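Local coordinates for uncharacterized protein (Parabacteroides distasonis, PDB 3LM3) that is of unknown function but is probably a carbohydrate-active enzyme, a putative glycoside hydrolase or deacetylase, at residues A[267-272]-A[341-346]; A[188-193]-A[275-280]; A[355-360]-A[370-375]. One frame throughout, in Å; residues are numbered along the deposited sequence.

In the fold
Contacts 1 and 2 lie about 10 Å apart, centre to centre, and both draw on helix 255-277: contact 1 uses its later turns, contact 2 its C-terminal end and the lead into strand 280-287 of the five-stranded parallel sheet. Along the chain their segments alternate, and loop 188-193, the helix and strand 341-346 meet; His-269 and Tyr-190 join the two contacts by a probable hydrogen bond. Contact 3 follows in sequence, its centre about 13 Å from that of contact 1 and 20 Å from that of contact 2. It lies in the same antiparallel sheet as strand 341-346, whose neighbour is strand 357-363. Together the three lead from the five-stranded parallel sheet and its helices out to the antiparallel sheet.

Contact 1: A[267-272]-A[341-346]; sequences AIHFDK and YRFVER
Ile-268 does most of the packing on strand 341-346, its CD1 lying 3.6 Å from CD of Glu-345 and its CG2 4.1 Å from CD1 of Phe-343. With CG2 anti to the backbone N and CG1 anti to the carbonyl carbon (chi1 -60°), the isoleucine sends one branch to each of these residues. His-269 adds to the buried side: its CE1 comes within 3.6 Å of CE1 of Phe-343, the two rings meeting obliquely with their planes 56° apart. Polar ends here have partners, ND1 of His-269 bonding to the hydroxyl of Tyr-190 and OE2 of Glu-345 to NE2 of His-264. Segment 267-272 of the helix packs across the outermost strand of the four-stranded antiparallel sheet, the axes of the two segments approaching to 8.5 Å at 111°. Between Ile-268 and Val-344 the backbones do not meet directly; a water gives a hydrogen bond to O of Ile-268 and accepts one from N of Val-344 at 2.9 Å. The solvent side is looser still: exposed Lys-272 and Val-344 are each modelled in two conformers, and in one of each, CE of Lys-272 merely passes CG2 of Val-344 at 4.2 Å.

Contact 2: A[188-193]-A[275-280]; sequences PSYPFY and ELNGFG
Tyr-190 and Phe-279 carry most of the aromatic contact. Their ring planes are only 18° from parallel, but the rings are displaced from each other, so little of one lies over the other, with centroids 5.2 Å apart. The closest atoms are few: CE2 of Tyr-190 lies 3.5 Å from CE2 of Phe-279, and CD2 of Tyr-190 lies 3.6 Å from CZ of Phe-279. The phenylalanine reaches this place with CG between its backbone N and carbonyl carbon (chi1 66°). The proline adds less: CD of Pro-191 meets the edge of the Phe-279 ring, 4.3 Å from CZ.

The contact sits where helix 255-277 ends and the chain turns into strand 280-287 of the five-stranded parallel sheet. Gly-278, the first residue to leave the helix, takes a positive phi of 93°, at which a side chain would jam against the preceding carbonyl O. Helix 322-332 adds Phe-325 beside both Pro-191 and Phe-279.

Among the polar groups, the Tyr-190 OH lies beside the backbone, 3.6 Å from CA of Gly-280, and is hydrogen-bonded to both ND1 of His-269 and N of Trp-281. Asn-277 brings ND2 obliquely to the tyrosine ring, 4.2 Å from CE2, while that amide nitrogen spends a hydrogen bond on O of Arg-342.

Contact 3: A[355-360]-A[370-375]; sequences NNLEIK and ALLRDW
Glu-358 with Arg-373 and Lys-360 with Leu-371 are the hydrogen-bonded pairs of an antiparallel hairpin, and Leu-357 with Asp-374 and Ile-359 with Leu-372 the non-hydrogen-bonded ones, the axes of segments 357-360 and 370-374 coming within 4.7 Å. On one face Glu-358 and Arg-373 run alongside each other in the same direction, the arginine bending at chi3 (65°) to turn NE out of line with its extended chain. A salt bridge joins NH2 of Arg-373 to OE2 of Glu-358 at 3.1 Å; OE2 lies near the guanidinium plane, while NH2 comes from above the carboxylate plane. A water bridges OE2 and NE of Arg-373. CB of Trp-375 sits toward the rim of one guanidinium face, 3.4 Å above its plane. On the opposite face of the sheet, beside Leu-357, CD1 of Leu-372 packs 3.9 Å from CB of Ile-359. Where the first strand begins and the second ends, ND2 of Asn-356 gives a nearly straight hydrogen bond (172°) to OD1 of Asp-374, whose OD2 bonds to OG1 of Thr-377. The indole edge of Trp-375 lies against the backbone of Leu-357 and Glu-358, NE1 making a weak hydrogen bond to O of Asn-355. An alanine in place of Glu-358 would probably leave the guanidinium of Arg-373 without its charged mate and take from Arg-346 the salt bridge made by OE1. One carboxylate between two arginines is likely to stay ionised and to offset their mutual repulsion.

Contact 1: A[267-272]-A[341-346]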
loop_
_atom_site.group_PDB
_atom_site.type_symbol
_atom_site.label_atom_id
_atom_site.label_comp_id
_atom_site.label_asym_id
_atom_site.label_seq_id
_atom_site.Cartn_x
_atom_site.Cartn_y
_atom_site.Cartn_z
ATOM N N ALA A 267 3.108 12.119 -9.336
ATOM C CA ALA A 267 4.238 13.023 -9.548
ATOM C C ALA A 267 5.091 13.220 -8.280
ATOM O O ALA A 267 6.278 13.507 -8.384
ATOM C CB ALA A 267 3.766 14.368 -10.090
ATOM N N ILE A 268 4.509 13.022 -7.099
ATOM C CA ILE A 268 5.291 13.026 -5.869
ATOM C C ILE A 268 6.461 12.045 -5.979
ATOM O O ILE A 268 7.587 12.293 -5.507
ATOM C CB ILE A 268 4.425 12.626 -4.654
ATOM C CG1 ILE A 268 3.261 13.596 -4.474
ATOM C CG2 ILE A 268 5.251 12.488 -3.341
ATOM C CD1 ILE A 268 2.222 13.111 -3.395
ATOM N N HIS A 269 6.185 10.917 -6.627
ATOM C CA HIS A 269 7.116 9.810 -6.783
ATOM C C HIS A 269 7.926 9.854 -8.057
ATOM O O HIS A 269 9.112 9.526 -8.060
ATOM C CB HIS A 269 6.311 8.517 -6.690
ATOM C CG HIS A 269 5.653 8.395 -5.370
ATOM N ND1 HIS A 269 6.334 7.913 -4.271
ATOM C CD2 HIS A 269 4.486 8.892 -4.907
ATOM C CE1 HIS A 269 5.582 8.061 -3.201
ATOM N NE2 HIS A 269 4.452 8.655 -3.558
ATOM N N PHE A 270 7.273 10.216 -9.145
ATOM C CA PHE A 270 7.893 10.104 -10.472
ATOM C C PHE A 270 8.606 11.370 -10.941
ATOM O O PHE A 270 9.378 11.303 -11.896
ATOM C CB PHE A 270 6.834 9.669 -11.480
ATOM C CG PHE A 270 6.296 8.256 -11.285
ATOM C CD1 PHE A 270 6.911 7.338 -10.440
ATOM C CD2 PHE A 270 5.202 7.829 -12.036
ATOM C CE1 PHE A 270 6.421 6.040 -10.323
ATOM C CE2 PHE A 270 4.708 6.528 -11.909
ATOM C CZ PHE A 270 5.339 5.642 -11.055
ATOM N N ASP A 271 8.389 12.494 -10.255
ATOM C CA ASP A 271 9.168 13.715 -10.492
ATOM C C ASP A 271 10.194 13.855 -9.359
ATOM O O ASP A 271 11.284 13.250 -9.425
ATOM C CB ASP A 271 8.220 14.913 -10.634
ATOM C CG ASP A 271 7.477 14.932 -11.977
ATOM O OD1 ASP A 271 7.932 14.293 -12.955
ATOM O OD2 ASP A 271 6.421 15.642 -12.020
ATOM N N LYS A 272 9.856 14.546 -8.283
ATOM C CA LYS A 272 10.806 14.826 -7.201
ATOM C C LYS A 272 11.269 13.565 -6.475
ATOM O O LYS A 272 12.428 13.428 -6.146
ATOM C CB LYS A 272 10.189 15.816 -6.209
ATOM C CG LYS A 272 11.048 16.173 -5.000
ATOM C CD LYS A 272 12.275 16.987 -5.347
ATOM C CE LYS A 272 12.713 17.807 -4.130
ATOM N NZ LYS A 272 13.858 18.698 -4.428
ATOM N N TYR A 341 14.614 7.568 2.781
ATOM C CA TYR A 341 13.637 8.126 1.854
ATOM C C TYR A 341 13.211 9.540 2.227
ATOM O O TYR A 341 13.056 9.874 3.413
ATOM C CB TYR A 341 12.393 7.271 1.791
ATOM C CG TYR A 341 12.624 5.810 1.514
ATOM C CD1 TYR A 341 13.299 5.376 0.370
ATOM C CD2 TYR A 341 12.128 4.840 2.376
ATOM C CE1 TYR A 341 13.473 4.024 0.093
ATOM C CE2 TYR A 341 12.292 3.482 2.119
ATOM C CZ TYR A 341 12.976 3.085 0.981
ATOM O OH TYR A 341 13.108 1.737 0.687
ATOM N N ARG A 342 13.066 10.361 1.203
ATOM C CA ARG A 342 12.600 11.734 1.341
ATOM C C ARG A 342 11.543 12.009 0.285
ATOM O O ARG A 342 11.656 11.526 -0.851
ATOM C CB ARG A 342 13.750 12.715 1.145
ATOM C CG ARG A 342 14.783 12.637 2.245
ATOM C CD ARG A 342 16.001 13.479 1.936
ATOM N NE ARG A 342 16.643 12.960 0.745
ATOM C CZ ARG A 342 17.475 13.611 -0.059
ATOM N NH1 ARG A 342 17.821 14.880 0.186
ATOM N NH2 ARG A 342 17.983 12.975 -1.119
ATOM N N PHE A 343 10.529 12.780 0.685
ATOM C CA PHE A 343 9.507 13.287 -0.212
ATOM C C PHE A 343 9.204 14.732 0.087
ATOM O O PHE A 343 9.285 15.145 1.243
ATOM C CB PHE A 343 8.209 12.473 -0.092
ATOM C CG PHE A 343 8.402 11.020 -0.363
ATOM C CD1 PHE A 343 8.457 10.547 -1.661
ATOM C CD2 PHE A 343 8.559 10.120 0.674
ATOM C CE1 PHE A 343 8.713 9.206 -1.911
ATOM C CE2 PHE A 343 8.797 8.752 0.411
ATOM C CZ PHE A 343 8.857 8.309 -0.883
ATOM N N VAL A 344 8.844 15.468 -0.953
ATOM C CA VAL A 344 8.358 16.848 -0.835
ATOM C C VAL A 344 7.101 16.974 -1.683
ATOM O O VAL A 344 7.084 16.506 -2.835
ATOM C CB VAL A 344 9.405 17.866 -1.312
ATOM C CG1 VAL A 344 8.815 19.286 -1.322
ATOM C CG2 VAL A 344 10.666 17.784 -0.460
ATOM N N GLU A 345 6.051 17.568 -1.135
ATOM C CA GLU A 345 4.806 17.758 -1.880
ATOM C C GLU A 345 4.150 19.056 -1.503
ATOM O O GLU A 345 4.076 19.378 -0.336
ATOM C CB GLU A 345 3.832 16.632 -1.568
ATOM C CG GLU A 345 2.517 16.755 -2.343
ATOM C CD GLU A 345 1.335 16.110 -1.700
ATOM O OE1 GLU A 345 1.500 15.361 -0.718
ATOM O OE2 GLU A 345 0.194 16.308 -2.229
ATOM N N ARG A 346 3.661 19.779 -2.501
ATOM C CA ARG A 346 2.681 20.843 -2.281
ATOM C C ARG A 346 1.314 20.370 -2.732
ATOM O O ARG A 346 1.189 19.484 -3.584
ATOM C CB ARG A 346 3.057 22.138 -2.984
ATOM C CG ARG A 346 4.217 22.813 -2.355
ATOM C CD ARG A 346 4.608 24.067 -3.106
ATOM N NE ARG A 346 5.640 24.775 -2.365
ATOM C CZ ARG A 346 6.012 26.032 -2.614
ATOM N NH1 ARG A 346 5.458 26.719 -3.599
ATOM N NH2 ARG A 346 6.955 26.584 -1.861
HETATM O O HOH W 1 8.495 14.193 -3.588
#

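Contact 2: A[188-193]-A[275-280]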
loop_
_atom_site.group_PDB
_atom_site.type_symbol
_atom_site.label_atom_id
_atom_site.label_comp_id
_atom_site.label_asym_id
_atom_site.label_seq_id
_atom_site.Cartn_x
_atom_site.Cartn_y
_atom_site.Cartn_z
ATOM N N PRO A 188 7.237 3.460 7.580
ATOM C CA PRO A 188 7.599 4.068 6.297
ATOM C C PRO A 188 6.587 3.719 5.231
ATOM O O PRO A 188 5.907 2.701 5.319
ATOM C CB PRO A 188 8.961 3.421 5.941
ATOM C CG PRO A 188 9.478 2.886 7.279
ATOM C CD PRO A 188 8.223 2.432 7.992
ATOM N N SER A 189 6.477 4.570 4.213
ATOM C CA SER A 189 5.586 4.313 3.096
ATOM C C SER A 189 6.287 3.622 1.946
ATOM O O SER A 189 5.622 3.076 1.079
ATOM C CB SER A 189 4.921 5.586 2.630
ATOM O OG SER A 189 5.833 6.456 2.005
ATOM N N TYR A 190 7.602 3.654 1.909
ATOM C CA TYR A 190 8.379 2.947 0.893
ATOM C C TYR A 190 8.925 1.668 1.508
ATOM O O TYR A 190 8.737 1.405 2.722
ATOM C CB TYR A 190 9.475 3.849 0.308
ATOM C CG TYR A 190 9.172 4.505 -1.047
ATOM C CD1 TYR A 190 7.866 4.792 -1.460
ATOM C CD2 TYR A 190 10.225 4.885 -1.872
ATOM C CE1 TYR A 190 7.624 5.385 -2.684
ATOM C CE2 TYR A 190 9.996 5.485 -3.104
ATOM C CZ TYR A 190 8.691 5.751 -3.498
ATOM O OH TYR A 190 8.463 6.433 -4.686
ATOM N N PRO A 191 9.567 0.824 0.686
ATOM C CA PRO A 191 9.803 -0.547 1.140
ATOM C C PRO A 191 10.823 -0.631 2.256
ATOM O O PRO A 191 11.770 0.161 2.327
ATOM C CB PRO A 191 10.325 -1.246 -0.106
ATOM C CG PRO A 191 9.667 -0.451 -1.224
ATOM C CD PRO A 191 9.778 0.972 -0.771
ATOM N N PHE A 192 10.612 -1.593 3.155
ATOM C CA PHE A 192 11.535 -1.839 4.259
ATOM C C PHE A 192 11.436 -3.287 4.709
ATOM O O PHE A 192 10.451 -3.960 4.414
ATOM C CB PHE A 192 11.251 -0.905 5.457
ATOM C CG PHE A 192 9.866 -1.083 6.076
ATOM C CD1 PHE A 192 8.758 -0.516 5.485
ATOM C CD2 PHE A 192 9.686 -1.817 7.250
ATOM C CE1 PHE A 192 7.499 -0.662 6.035
ATOM C CE2 PHE A 192 8.414 -1.979 7.796
ATOM C CZ PHE A 192 7.325 -1.418 7.184
ATOM N N TYR A 193 12.463 -3.745 5.429
ATOM C CA TYR A 193 12.424 -5.052 6.112
ATOM C C TYR A 193 11.866 -4.839 7.521
ATOM O O TYR A 193 12.415 -4.050 8.294
ATOM C CB TYR A 193 13.827 -5.629 6.186
ATOM C CG TYR A 193 14.481 -5.981 4.872
ATOM C CD1 TYR A 193 14.130 -7.118 4.177
ATOM C CD2 TYR A 193 15.511 -5.216 4.373
ATOM C CE1 TYR A 193 14.774 -7.475 3.025
ATOM C CE2 TYR A 193 16.157 -5.555 3.182
ATOM C CZ TYR A 193 15.816 -6.696 2.533
ATOM O OH TYR A 193 16.430 -7.093 1.341
ATOM N N GLU A 275 14.198 11.778 -7.985
ATOM C CA GLU A 275 15.421 12.559 -7.776
ATOM C C GLU A 275 15.973 12.389 -6.369
ATOM O O GLU A 275 17.195 12.281 -6.182
ATOM C CB GLU A 275 15.193 14.043 -8.052
ATOM C CG GLU A 275 15.176 14.413 -9.510
ATOM C CD GLU A 275 15.321 15.917 -9.715
ATOM O OE1 GLU A 275 14.648 16.693 -8.994
ATOM O OE2 GLU A 275 16.114 16.322 -10.588
ATOM N N LEU A 276 15.087 12.367 -5.372
ATOM C CA LEU A 276 15.517 12.250 -3.983
ATOM C C LEU A 276 15.951 10.837 -3.596
ATOM O O LEU A 276 16.844 10.671 -2.761
ATOM C CB LEU A 276 14.394 12.705 -3.052
ATOM C CG LEU A 276 14.028 14.190 -3.092
ATOM C CD1 LEU A 276 12.681 14.469 -2.424
ATOM C CD2 LEU A 276 15.131 15.056 -2.486
ATOM N N ASN A 277 15.260 9.853 -4.151
ATOM C CA ASN A 277 15.376 8.468 -3.648
ATOM C C ASN A 277 16.074 7.505 -4.583
ATOM O O ASN A 277 16.387 6.390 -4.186
ATOM C CB ASN A 277 13.983 7.943 -3.295
ATOM C CG ASN A 277 13.324 8.800 -2.230
ATOM O OD1 ASN A 277 14.009 9.183 -1.262
ATOM N ND2 ASN A 277 12.033 9.150 -2.418
ATOM N N GLY A 278 16.218 7.888 -5.838
ATOM C CA GLY A 278 16.881 7.057 -6.819
ATOM C C GLY A 278 15.960 6.157 -7.623
ATOM O O GLY A 278 16.381 5.560 -8.610
ATOM N N PHE A 279 14.709 6.020 -7.194
ATOM C CA PHE A 279 13.692 5.297 -7.958
ATOM C C PHE A 279 12.361 5.921 -7.547
ATOM O O PHE A 279 12.303 6.664 -6.545
ATOM C CB PHE A 279 13.664 3.785 -7.669
ATOM C CG PHE A 279 13.255 3.410 -6.261
ATOM C CD1 PHE A 279 14.190 3.326 -5.245
ATOM C CD2 PHE A 279 11.943 3.098 -5.976
ATOM C CE1 PHE A 279 13.813 2.964 -3.941
ATOM C CE2 PHE A 279 11.561 2.751 -4.689
ATOM C CZ PHE A 279 12.497 2.679 -3.677
ATOM N N GLY A 280 11.305 5.604 -8.299
ATOM C CA GLY A 280 9.951 6.003 -7.903
ATOM C C GLY A 280 9.037 4.808 -7.989
ATOM O O GLY A 280 9.163 4.016 -8.916
#

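Contact 3: A[355-360]-A[370-375]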
loop_
_atom_site.group_PDB
_atom_site.type_symbol
_atom_site.label_atom_id
_atom_site.label_comp_id
_atom_site.label_asym_id
_atom_site.label_seq_id
_atom_site.Cartn_x
_atom_site.Cartn_y
_atom_site.Cartn_z
ATOM N N ASN A 355 -3.645 23.760 -1.430
ATOM C CA ASN A 355 -2.541 24.340 -2.176
ATOM C C ASN A 355 -1.524 25.099 -1.338
ATOM O O ASN A 355 -0.392 25.213 -1.759
ATOM C CB ASN A 355 -3.046 25.220 -3.347
ATOM C CG ASN A 355 -3.917 26.396 -2.935
ATOM O OD1 ASN A 355 -4.111 26.698 -1.746
ATOM N ND2 ASN A 355 -4.411 27.129 -3.953
ATOM N N ASN A 356 -1.942 25.592 -0.179
ATOM C CA ASN A 356 -1.100 26.415 0.647
ATOM C C ASN A 356 -0.132 25.605 1.492
ATOM O O ASN A 356 0.715 26.196 2.162
ATOM C CB ASN A 356 -1.952 27.270 1.585
ATOM C CG ASN A 356 -2.662 26.445 2.634
ATOM O OD1 ASN A 356 -3.510 25.626 2.310
ATOM N ND2 ASN A 356 -2.333 26.689 3.914
ATOM N N LEU A 357 -0.250 24.277 1.439
ATOM C CA LEU A 357 0.578 23.407 2.275
ATOM C C LEU A 357 1.740 22.790 1.521
ATOM O O LEU A 357 1.594 22.338 0.378
ATOM C CB LEU A 357 -0.300 22.314 2.897
ATOM C CG LEU A 357 -1.409 22.779 3.837
ATOM C CD1 LEU A 357 -2.271 21.591 4.280
ATOM C CD2 LEU A 357 -0.848 23.530 5.063
ATOM N N GLU A 358 2.907 22.757 2.178
ATOM C CA GLU A 358 4.069 22.038 1.715
ATOM C C GLU A 358 4.427 21.036 2.796
ATOM O O GLU A 358 4.640 21.415 3.984
ATOM C CB GLU A 358 5.251 22.959 1.471
ATOM C CG GLU A 358 6.474 22.214 0.988
ATOM C CD GLU A 358 7.576 23.168 0.582
ATOM O OE1 GLU A 358 7.540 23.690 -0.549
ATOM O OE2 GLU A 358 8.456 23.421 1.415
ATOM N N ILE A 359 4.468 19.749 2.425
ATOM C CA ILE A 359 4.830 18.689 3.364
ATOM C C ILE A 359 6.149 18.073 2.952
ATOM O O ILE A 359 6.396 17.880 1.754
ATOM C CB ILE A 359 3.713 17.614 3.514
ATOM C CG1 ILE A 359 4.025 16.668 4.682
ATOM C CG2 ILE A 359 3.487 16.800 2.206
ATOM C CD1 ILE A 359 2.791 15.871 5.098
ATOM N N LYS A 360 7.002 17.781 3.930
ATOM C CA LYS A 360 8.228 17.067 3.701
ATOM C C LYS A 360 8.228 15.845 4.610
ATOM O O LYS A 360 8.068 15.970 5.830
ATOM C CB LYS A 360 9.443 17.929 4.014
ATOM C CG LYS A 360 9.600 19.105 3.080
ATOM C CD LYS A 360 10.860 19.902 3.338
ATOM C CE LYS A 360 11.004 20.968 2.266
ATOM N NZ LYS A 360 12.193 21.881 2.470
ATOM N N ALA A 370 7.800 14.106 9.658
ATOM C CA ALA A 370 7.085 14.973 8.705
ATOM C C ALA A 370 7.065 16.416 9.187
ATOM O O ALA A 370 6.738 16.688 10.355
ATOM C CB ALA A 370 5.645 14.513 8.542
ATOM N N LEU A 371 7.362 17.326 8.266
ATOM C CA LEU A 371 7.325 18.756 8.509
ATOM C C LEU A 371 6.252 19.344 7.585
ATOM O O LEU A 371 6.166 18.959 6.402
ATOM C CB LEU A 371 8.682 19.380 8.177
ATOM C CG LEU A 371 9.887 18.826 8.929
ATOM C CD1 LEU A 371 11.178 19.500 8.410
ATOM C CD2 LEU A 371 9.724 19.018 10.418
ATOM N N LEU A 372 5.463 20.273 8.103
ATOM C CA LEU A 372 4.370 20.892 7.347
ATOM C C LEU A 372 4.504 22.397 7.460
ATOM O O LEU A 372 4.755 22.935 8.565
ATOM C CB LEU A 372 3.030 20.472 7.929
ATOM C CG LEU A 372 1.804 20.865 7.099
ATOM C CD1 LEU A 372 1.730 20.103 5.772
ATOM C CD2 LEU A 372 0.544 20.651 7.899
ATOM N N ARG A 373 4.306 23.083 6.335
ATOM C CA ARG A 373 4.488 24.543 6.266
ATOM C C ARG A 373 3.375 25.171 5.431
ATOM O O ARG A 373 2.982 24.609 4.418
ATOM C CB ARG A 373 5.841 24.883 5.662
ATOM C CG ARG A 373 6.159 26.369 5.619
ATOM C CD ARG A 373 7.629 26.625 5.257
ATOM N NE ARG A 373 7.993 26.205 3.907
ATOM C CZ ARG A 373 8.025 27.003 2.833
ATOM N NH1 ARG A 373 7.697 28.285 2.944
ATOM N NH2 ARG A 373 8.384 26.518 1.649
ATOM N N ASP A 374 2.836 26.291 5.906
ATOM C CA ASP A 374 1.885 27.122 5.171
ATOM C C ASP A 374 2.740 28.073 4.366
ATOM O O ASP A 374 3.109 29.152 4.872
ATOM C CB ASP A 374 0.948 27.859 6.159
ATOM C CG ASP A 374 0.104 28.927 5.500
ATOM O OD1 ASP A 374 -0.101 28.843 4.283
ATOM O OD2 ASP A 374 -0.332 29.867 6.218
ATOM N N TRP A 375 3.045 27.719 3.121
ATOM C CA TRP A 375 3.967 28.496 2.308
ATOM C C TRP A 375 3.304 29.755 1.735
ATOM O O TRP A 375 4.006 30.609 1.208
ATOM C CB TRP A 375 4.643 27.656 1.211
ATOM C CG TRP A 375 3.710 27.162 0.155
ATOM C CD1 TRP A 375 3.044 25.983 0.143
ATOM C CD2 TRP A 375 3.395 27.822 -1.066
ATOM N NE1 TRP A 375 2.302 25.884 -0.993
ATOM C CE2 TRP A 375 2.479 27.006 -1.749
ATOM C CE3 TRP A 375 3.775 29.044 -1.637
ATOM C CZ2 TRP A 375 1.951 27.345 -3.000
ATOM C CZ3 TRP A 375 3.219 29.400 -2.872
ATOM C CH2 TRP A 375 2.325 28.550 -3.536
HETATM O O HOH W 2 7.233 21.374 5.056
HETATM O O HOH W 3 8.738 23.377 4.050
#